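Flavocytochrome C3 fumarate reductase (Shewanella frigidimarina, PDB 1QO8) catalyses in vitro the essentially one-way reduction of fumarate to succinate, using one FAD and four covalently bound c-type hemes per subunit. Local coordinates at residues A[548-551]-A[552-556]; A[414-418]-A[419-423]; A[108-111]-A[112-116]. All blocks are in the same frame, centred on the assembly; numbering follows the deposited sequence.

The three contacts are local, each formed between neighbouring turns or elements of one continuous run of chain, and they follow in the order contact 3, contact 2, contact 1. Contact 3 lies on helix 107-115, which packs on the mixed sheet containing strands 271-278, 284-291 and 295-301. Contact 2 marks the turn from strand 412-417, part of another sheet, into helix 418-423, and contact 1 lies on helix 543-563, at the FAD pocket. Contacts 1 and 3 have centres 31 Å apart, contacts 1 and 2 43 Å, and contacts 2 and 3 59 Å; contact 2 lies on the opposite side of the chain's centre from both of the others. Of the three, contact 1 alone touches the cofactor.

Contact 1: A[548-551]-A[552-556]; sequences TVVF and GRIAG. With FAD (flavin-adenine dinucleotide), chain G.
The carbonyl oxygen of Phe551 receives the amide of Ala555, with Ala555 N 2.8 Å from Phe551 O, in the middle of the long helix 543-563. One residue back, Ile554 N donates to Val550 O at 3.2 Å and 157°, and Arg553 N to Val549 O. The bond from Gly552 N to Thr548 O is weak, bent to 126°. Gly552 suits a buried place near, though not touching, what is probably the glycine-rich turn of a Rossmann-type fold, consistent with the family, since it brings no side chain there.

The side chains sort themselves by face. Ile554 lies alongside both Val550 and Phe551: its CD1 sits 4.0 Å from Phe551 CD1, in an oblique approach, and 4.1 Å from Val550 CG1. Helix 201-220 continues this apolar patch through Ile206. Arg553 runs beside Val549, its CD 3.9 Å from Val549 CG1, before a bend at chi3; its guanidinium forms a cation-pi contact with Trp217.

At the other end Thr548 faces the cofactor. With chi1 66°, OG1 lies between the backbone N and the carbonyl carbon, where it is hydrogen-bonded to Ile545 O and Ser131 OG, and the methyl is left for the cofactor, Thr548 CG2 coming 3.2 Å from FAD O5'. The threonine thus spends its hydroxyl on protein, which suggests that it meets FAD by fit of shape rather than by hydrogen bonding.

Contact 2: A[414-418]-A[419-423]; sequences IIFDN and QLYKK
Asp417 is the N-cap of helix 418-423, at the point where strand 412-417 turns into it, the short axes standing 88° apart. Its side chain accepts from the backbone of Gln419: Asp417 OD1 lies 3.0 Å from Gln419 N, the donor coming from above the carboxylate plane. The other oxygen, Asp417 OD2, presents its syn lone pair to Gln419 NE2 at 2.9 Å in an almost straight bond of 175° that lies in the amide plane of Gln419. One carboxylate therefore holds both the backbone and the side chain of the same residue. CG of Asp417 lies between the backbone N and the carbonyl carbon, which swings the carboxylate to the first turn, and aspartate, short and with two acceptors, suits the place well.

Further partners grip the same groups. OD2 also takes the backbone amides of Thr485 and Gln486, and Gln419 NE2 gives a second bond to Asn483 OD1. This buried, multiply bonded carboxylate would be expected to stay ionised, its charge offset partly by the amides at the helix start.

The carbonyls are satisfied in turn. Asp417 O accepts from Tyr421 N at 3.2 Å, in the carbonyl plane, with a weaker bond from Leu420 N. Asn418 O receives Lys422 N at 2.8 Å. Tyr421 sends its hydroxyl to Asp431 OD2, and its ring stacks on Tyr490 of strand 489-505, a neighbour of strand 412-417 in the sheet.

Apolar packing closes the angle between strand and helix. Phe416 and Leu420 cross at about a right angle, and Val427 of helix 425-432 touches both. Leu420 CD2 stands over one face of the Phe416 ring in a CH-pi contact, 4.1 Å from the ring centroid and 16° off its normal.

Contact 3: A[108-111]-A[112-116]; sequences DKIQ and KAIAA
Four backbone bonds tie residues 108-111 to the next turn of helix 107-115. Lys112 N reaches Asp108 O at 3.1 Å and Ala115 N reaches Gln111 O at 2.8 Å, both nearly straight, at 170° and 175°. Ala113 N and Ile114 N complete the set on Lys109 O and Ile110 O. Ahead of them, Asp106 OD1 accepts from Lys109 N.

The apolar contact lies on the side facing the sheet. Ile110 CG2 and Ile114 CD1, a turn apart, approach to 4.3 Å; CG1 of Ile114, anti to the carbonyl carbon, runs back along Ile110 O and brings CD1 to Ile110. Both isoleucines rest on Lys275 and Val288 of the mixed sheet, and the small Ala113 also meets Val288, which probably allows the backbone to come close to the strands.

The polar side chains keep to the exposed surface. Lys112 lays its aliphatic part beside the preceding turn, with CD 3.9 Å from Asp108 O, before its end leads away; Lys109 touches Tyr296.

Ile110, Ala113 and Ile114 face the sheet, while charged and amide residues are exposed. This amphipathic division is consistent with the helix being held on the sheet largely by apolar contact, while the main-chain bonds keep its turns together.

Contact 1: A[548-551]-A[552-556]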
loop_
_atom_site.group_PDB
_atom_site.type_symbol
_atom_site.label_atom_id
_atom_site.label_comp_id
_atom_site.label_asym_id
_atom_site.label_seq_id
_atom_site.Cartn_x
_atom_site.Cartn_y
_atom_site.Cartn_z
ATOM N N THR A 548 -10.364 1.147 20.136
ATOM C CA THR A 548 -9.348 0.518 21.006
ATOM C C THR A 548 -10.021 -0.198 22.168
ATOM O O THR A 548 -9.574 -1.299 22.533
ATOM C CB THR A 548 -8.302 1.516 21.541
ATOM O OG1 THR A 548 -9.001 2.429 22.429
ATOM C CG2 THR A 548 -7.663 2.322 20.422
ATOM N N VAL A 549 -11.178 0.310 22.648
ATOM C CA VAL A 549 -11.821 -0.387 23.746
ATOM C C VAL A 549 -12.563 -1.624 23.228
ATOM O O VAL A 549 -12.427 -2.752 23.710
ATOM C CB VAL A 549 -12.804 0.496 24.547
ATOM C CG1 VAL A 549 -13.479 -0.317 25.625
ATOM C CG2 VAL A 549 -12.013 1.663 25.161
ATOM N N VAL A 550 -13.428 -1.432 22.262
ATOM C CA VAL A 550 -14.274 -2.521 21.813
ATOM C C VAL A 550 -13.406 -3.660 21.222
ATOM O O VAL A 550 -13.669 -4.824 21.503
ATOM C CB VAL A 550 -15.257 -2.009 20.772
ATOM C CG1 VAL A 550 -15.917 -3.131 19.992
ATOM C CG2 VAL A 550 -16.341 -1.135 21.401
ATOM N N PHE A 551 -12.472 -3.368 20.321
ATOM C CA PHE A 551 -11.789 -4.467 19.641
ATOM C C PHE A 551 -10.603 -4.890 20.492
ATOM O O PHE A 551 -10.068 -5.990 20.352
ATOM C CB PHE A 551 -11.383 -4.087 18.201
ATOM C CG PHE A 551 -12.587 -4.168 17.284
ATOM C CD1 PHE A 551 -13.109 -5.391 16.890
ATOM C CD2 PHE A 551 -13.198 -2.988 16.862
ATOM C CE1 PHE A 551 -14.261 -5.438 16.123
ATOM C CE2 PHE A 551 -14.336 -3.046 16.065
ATOM C CZ PHE A 551 -14.877 -4.263 15.698
ATOM N N GLY A 552 -10.086 -3.984 21.344
ATOM C CA GLY A 552 -9.022 -4.367 22.280
ATOM C C GLY A 552 -9.561 -5.476 23.173
ATOM O O GLY A 552 -8.838 -6.472 23.391
ATOM N N ARG A 553 -10.840 -5.379 23.578
ATOM C CA ARG A 553 -11.381 -6.342 24.522
ATOM C C ARG A 553 -11.725 -7.628 23.721
ATOM O O ARG A 553 -11.604 -8.717 24.255
ATOM C CB ARG A 553 -12.678 -5.888 25.213
ATOM C CG ARG A 553 -12.557 -4.618 26.068
ATOM C CD ARG A 553 -13.916 -4.080 26.488
ATOM N NE ARG A 553 -14.478 -4.944 27.548
ATOM C CZ ARG A 553 -15.782 -4.928 27.846
ATOM N NH1 ARG A 553 -16.686 -4.148 27.234
ATOM N NH2 ARG A 553 -16.198 -5.698 28.844
ATOM N N ILE A 554 -12.225 -7.466 22.480
ATOM C CA ILE A 554 -12.470 -8.653 21.649
ATOM C C ILE A 554 -11.169 -9.380 21.330
ATOM O O ILE A 554 -11.136 -10.632 21.494
ATOM C CB ILE A 554 -13.259 -8.285 20.387
ATOM C CG1 ILE A 554 -14.689 -7.916 20.708
ATOM C CG2 ILE A 554 -13.291 -9.492 19.435
ATOM C CD1 ILE A 554 -15.423 -7.168 19.615
ATOM N N ALA A 555 -10.069 -8.669 21.035
ATOM C CA ALA A 555 -8.812 -9.299 20.694
ATOM C C ALA A 555 -8.237 -10.127 21.844
ATOM O O ALA A 555 -7.658 -11.188 21.674
ATOM C CB ALA A 555 -7.707 -8.277 20.353
ATOM N N GLY A 556 -8.283 -9.524 23.047
ATOM C CA GLY A 556 -7.785 -10.114 24.284
ATOM C C GLY A 556 -8.651 -11.319 24.692
ATOM O O GLY A 556 -8.073 -12.345 25.027
HETATM P PA FAD G . -1.476 3.689 20.811
HETATM O O1A FAD G . -2.213 4.364 21.926
HETATM O O2A FAD G . -0.609 4.378 20.031
HETATM O O5B FAD G . -0.441 2.818 21.610
HETATM C C5B FAD G . 0.423 1.793 20.967
HETATM C C4B FAD G . 1.494 1.297 22.062
HETATM O O4B FAD G . 2.304 0.270 21.306
HETATM C C3B FAD G . 2.545 2.413 22.373
HETATM O O3B FAD G . 2.682 2.864 23.645
HETATM C C2B FAD G . 3.807 2.034 21.515
HETATM O O2B FAD G . 5.078 2.425 22.090
HETATM C C1B FAD G . 3.725 0.557 21.618
HETATM N N9A FAD G . 4.426 -0.138 20.530
HETATM C C8A FAD G . 4.529 0.221 19.210
HETATM N N7A FAD G . 5.329 -0.565 18.543
HETATM C C5A FAD G . 5.787 -1.506 19.461
HETATM C C6A FAD G . 6.762 -2.590 19.375
HETATM N N6A FAD G . 7.393 -2.921 18.282
HETATM N N1A FAD G . 6.912 -3.298 20.522
HETATM C C2A FAD G . 6.337 -2.941 21.720
HETATM N N3A FAD G . 5.441 -1.942 21.890
HETATM C C4A FAD G . 5.245 -1.261 20.728
HETATM N N1 FAD G . -9.382 9.409 18.611
HETATM C C2 FAD G . -10.576 9.431 19.140
HETATM O O2 FAD G . -11.479 8.688 18.936
HETATM N N3 FAD G . -10.970 10.415 20.097
HETATM C C4 FAD G . -9.990 11.341 20.438
HETATM O O4 FAD G . -10.263 12.226 21.198
HETATM C C4X FAD G . -8.685 11.329 19.781
HETATM N N5 FAD G . -7.774 12.270 20.073
HETATM C C5X FAD G . -6.532 12.226 19.535
HETATM C C6 FAD G . -5.624 13.231 19.896
HETATM C C7 FAD G . -4.354 13.210 19.374
HETATM C C7M FAD G . -3.325 14.243 19.711
HETATM C C8 FAD G . -3.987 12.124 18.500
HETATM C C8M FAD G . -2.583 12.051 17.981
HETATM C C9 FAD G . -4.864 11.123 18.170
HETATM C C9A FAD G . -6.147 11.133 18.666
HETATM N N10 FAD G . -7.144 10.182 18.373
HETATM C C10 FAD G . -8.380 10.248 18.892
HETATM C "C1'" FAD G . -6.754 8.853 17.805
HETATM C "C2'" FAD G . -6.732 7.778 18.943
HETATM O "O2'" FAD G . -6.128 8.540 20.042
HETATM C "C3'" FAD G . -5.632 6.769 18.532
HETATM O "O3'" FAD G . -5.947 6.160 17.273
HETATM C "C4'" FAD G . -5.823 5.510 19.442
HETATM O "O4'" FAD G . -5.479 5.996 20.775
HETATM C "C5'" FAD G . -4.703 4.496 19.009
HETATM O "O5'" FAD G . -4.680 3.479 20.195
HETATM P P FAD G . -3.825 2.198 20.159
HETATM O O1P FAD G . -4.140 1.501 21.463
HETATM O O2P FAD G . -4.147 1.618 18.932
HETATM O O3P FAD G . -2.475 2.702 20.005
#

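Contact 2: A[414-418]-A[419-423]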
loop_
_atom_site.group_PDB
_atom_site.type_symbol
_atom_site.label_atom_id
_atom_site.label_comp_id
_atom_site.label_asym_id
_atom_site.label_seq_id
_atom_site.Cartn_x
_atom_site.Cartn_y
_atom_site.Cartn_z
ATOM N N ILE A 414 -0.345 31.492 12.320
ATOM C CA ILE A 414 -1.679 32.015 12.605
ATOM C C ILE A 414 -1.559 33.205 13.571
ATOM O O ILE A 414 -0.837 33.018 14.561
ATOM C CB ILE A 414 -2.629 30.935 13.081
ATOM C CG1 ILE A 414 -2.963 30.055 11.858
ATOM C CG2 ILE A 414 -3.870 31.514 13.731
ATOM C CD1 ILE A 414 -3.698 28.786 12.182
ATOM N N ILE A 415 -2.172 34.320 13.184
ATOM C CA ILE A 415 -1.840 35.677 13.703
ATOM C C ILE A 415 -3.065 36.411 14.216
ATOM O O ILE A 415 -4.107 36.026 13.702
ATOM C CB ILE A 415 -1.203 36.373 12.520
ATOM C CG1 ILE A 415 0.254 36.173 12.941
ATOM C CG2 ILE A 415 -1.367 37.665 11.725
ATOM C CD1 ILE A 415 0.924 35.465 11.831
ATOM N N PHE A 416 -2.936 37.148 15.323
ATOM C CA PHE A 416 -4.135 37.760 15.893
ATOM C C PHE A 416 -3.668 38.843 16.863
ATOM O O PHE A 416 -2.454 38.898 17.120
ATOM C CB PHE A 416 -5.166 36.821 16.500
ATOM C CG PHE A 416 -4.499 35.865 17.468
ATOM C CD1 PHE A 416 -4.230 36.249 18.776
ATOM C CD2 PHE A 416 -4.063 34.608 16.986
ATOM C CE1 PHE A 416 -3.605 35.296 19.615
ATOM C CE2 PHE A 416 -3.456 33.676 17.842
ATOM C CZ PHE A 416 -3.209 34.034 19.151
ATOM N N ASP A 417 -4.602 39.696 17.356
ATOM C CA ASP A 417 -4.066 40.755 18.261
ATOM C C ASP A 417 -4.696 40.503 19.596
ATOM O O ASP A 417 -5.376 39.459 19.734
ATOM C CB ASP A 417 -4.416 42.122 17.637
ATOM C CG ASP A 417 -5.886 42.492 17.785
ATOM O OD1 ASP A 417 -6.803 41.663 18.061
ATOM O OD2 ASP A 417 -6.173 43.717 17.607
ATOM N N ASN A 418 -4.637 41.353 20.606
ATOM C CA ASN A 418 -5.202 41.239 21.954
ATOM C C ASN A 418 -6.668 41.120 22.011
ATOM O O ASN A 418 -7.209 40.614 23.007
ATOM C CB ASN A 418 -4.771 42.431 22.856
ATOM C CG ASN A 418 -5.220 42.574 24.290
ATOM O OD1 ASN A 418 -4.726 43.129 25.277
ATOM N ND2 ASN A 418 -6.338 42.028 24.802
ATOM N N GLN A 419 -7.447 41.519 20.945
ATOM C CA GLN A 419 -8.891 41.306 21.026
ATOM C C GLN A 419 -9.195 39.833 20.986
ATOM O O GLN A 419 -10.080 39.216 21.608
ATOM C CB GLN A 419 -9.702 42.077 19.907
ATOM C CG GLN A 419 -9.145 43.454 19.566
ATOM C CD GLN A 419 -9.755 44.035 18.282
ATOM O OE1 GLN A 419 -10.968 44.241 18.131
ATOM N NE2 GLN A 419 -8.980 44.179 17.230
ATOM N N LEU A 420 -8.523 39.125 20.003
ATOM C CA LEU A 420 -8.782 37.693 19.944
ATOM C C LEU A 420 -8.236 37.080 21.251
ATOM O O LEU A 420 -8.891 36.242 21.789
ATOM C CB LEU A 420 -8.064 36.977 18.752
ATOM C CG LEU A 420 -8.630 35.601 18.424
ATOM C CD1 LEU A 420 -8.537 35.366 16.885
ATOM C CD2 LEU A 420 -7.835 34.448 19.080
ATOM N N TYR A 421 -7.052 37.451 21.663
ATOM C CA TYR A 421 -6.414 36.823 22.840
ATOM C C TYR A 421 -7.370 36.944 24.012
ATOM O O TYR A 421 -7.651 35.960 24.693
ATOM C CB TYR A 421 -5.106 37.506 23.231
ATOM C CG TYR A 421 -4.308 36.852 24.365
ATOM C CD1 TYR A 421 -3.399 35.828 24.076
ATOM C CD2 TYR A 421 -4.412 37.309 25.685
ATOM C CE1 TYR A 421 -2.646 35.287 25.093
ATOM C CE2 TYR A 421 -3.699 36.771 26.722
ATOM C CZ TYR A 421 -2.800 35.707 26.397
ATOM O OH TYR A 421 -2.004 35.146 27.363
ATOM N N LYS A 422 -7.900 38.194 24.173
ATOM C CA LYS A 422 -8.766 38.428 25.340
ATOM C C LYS A 422 -10.073 37.700 25.194
ATOM O O LYS A 422 -10.618 37.424 26.234
ATOM C CB LYS A 422 -9.133 39.888 25.638
ATOM C CG LYS A 422 -8.094 40.614 26.428
ATOM C CD LYS A 422 -8.491 41.995 26.900
ATOM C CE LYS A 422 -9.058 42.866 25.786
ATOM N NZ LYS A 422 -9.235 44.294 26.196
ATOM N N LYS A 423 -10.538 37.288 24.033
ATOM C CA LYS A 423 -11.845 36.640 23.899
ATOM C C LYS A 423 -11.803 35.120 23.794
ATOM O O LYS A 423 -12.831 34.450 23.559
ATOM C CB LYS A 423 -12.417 37.050 22.511
ATOM C CG LYS A 423 -13.885 36.738 22.325
ATOM C CD LYS A 423 -14.198 35.970 21.032
ATOM C CE LYS A 423 -15.628 35.460 20.962
ATOM N NZ LYS A 423 -15.810 34.106 20.354
#

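Contact 3: A[108-111]-A[112-116]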
loop_
_atom_site.group_PDB
_atom_site.type_symbol
_atom_site.label_atom_id
_atom_site.label_comp_id
_atom_site.label_asym_id
_atom_site.label_seq_id
_atom_site.Cartn_x
_atom_site.Cartn_y
_atom_site.Cartn_z
ATOM N N ASP A 108 20.896 -10.470 12.576
ATOM C CA ASP A 108 21.747 -11.575 13.127
ATOM C C ASP A 108 21.434 -11.881 14.568
ATOM O O ASP A 108 21.167 -13.058 14.919
ATOM C CB ASP A 108 23.179 -11.282 12.629
ATOM C CG ASP A 108 23.176 -11.528 11.091
ATOM O OD1 ASP A 108 22.354 -12.338 10.563
ATOM O OD2 ASP A 108 23.931 -10.929 10.290
ATOM N N LYS A 109 21.186 -10.886 15.446
ATOM C CA LYS A 109 20.738 -11.181 16.812
ATOM C C LYS A 109 19.321 -11.703 16.930
ATOM O O LYS A 109 18.959 -12.470 17.837
ATOM C CB LYS A 109 20.844 -9.931 17.706
ATOM C CG LYS A 109 22.212 -9.746 18.308
ATOM C CD LYS A 109 22.448 -8.303 18.729
ATOM C CE LYS A 109 23.924 -8.094 19.038
ATOM N NZ LYS A 109 24.017 -6.976 20.015
ATOM N N ILE A 110 18.466 -11.313 15.986
ATOM C CA ILE A 110 17.102 -11.846 15.975
ATOM C C ILE A 110 17.107 -13.341 15.665
ATOM O O ILE A 110 16.386 -14.169 16.207
ATOM C CB ILE A 110 16.310 -10.990 14.972
ATOM C CG1 ILE A 110 16.054 -9.593 15.604
ATOM C CG2 ILE A 110 14.986 -11.622 14.607
ATOM C CD1 ILE A 110 15.471 -8.631 14.590
ATOM N N GLN A 111 17.845 -13.695 14.615
ATOM C CA GLN A 111 18.111 -15.078 14.205
ATOM C C GLN A 111 18.613 -15.956 15.361
ATOM O O GLN A 111 17.974 -16.975 15.676
ATOM C CB GLN A 111 19.237 -15.070 13.161
ATOM C CG GLN A 111 18.786 -14.958 11.726
ATOM C CD GLN A 111 19.899 -15.262 10.721
ATOM O OE1 GLN A 111 20.984 -14.657 10.680
ATOM N NE2 GLN A 111 19.611 -16.232 9.830
ATOM N N LYS A 112 19.639 -15.450 16.041
ATOM C CA LYS A 112 20.125 -16.145 17.237
ATOM C C LYS A 112 19.036 -16.390 18.257
ATOM O O LYS A 112 18.923 -17.531 18.734
ATOM C CB LYS A 112 21.246 -15.335 17.915
ATOM C CG LYS A 112 22.592 -15.896 17.606
ATOM C CD LYS A 112 23.677 -14.903 17.254
ATOM C CE LYS A 112 24.909 -15.644 16.695
ATOM N NZ LYS A 112 25.912 -14.649 16.205
ATOM N N ALA A 113 18.183 -15.379 18.537
ATOM C CA ALA A 113 17.169 -15.608 19.577
ATOM C C ALA A 113 16.108 -16.596 19.111
ATOM O O ALA A 113 15.576 -17.292 19.965
ATOM C CB ALA A 113 16.461 -14.302 20.008
ATOM N N ILE A 114 15.763 -16.624 17.824
ATOM C CA ILE A 114 14.828 -17.663 17.385
ATOM C C ILE A 114 15.492 -19.050 17.359
ATOM O O ILE A 114 14.934 -20.039 17.836
ATOM C CB ILE A 114 14.304 -17.281 15.987
ATOM C CG1 ILE A 114 13.428 -16.003 16.036
ATOM C CG2 ILE A 114 13.531 -18.444 15.369
ATOM C CD1 ILE A 114 13.041 -15.492 14.646
ATOM N N ALA A 115 16.711 -19.144 16.826
ATOM C CA ALA A 115 17.439 -20.437 16.783
ATOM C C ALA A 115 17.437 -21.075 18.170
ATOM O O ALA A 115 16.867 -22.142 18.405
ATOM C CB ALA A 115 18.872 -20.216 16.343
ATOM N N ALA A 116 17.897 -20.323 19.164
ATOM C CA ALA A 116 17.777 -20.624 20.566
ATOM C C ALA A 116 16.397 -20.919 21.126
ATOM O O ALA A 116 16.467 -21.374 22.273
ATOM C CB ALA A 116 18.428 -19.517 21.412
#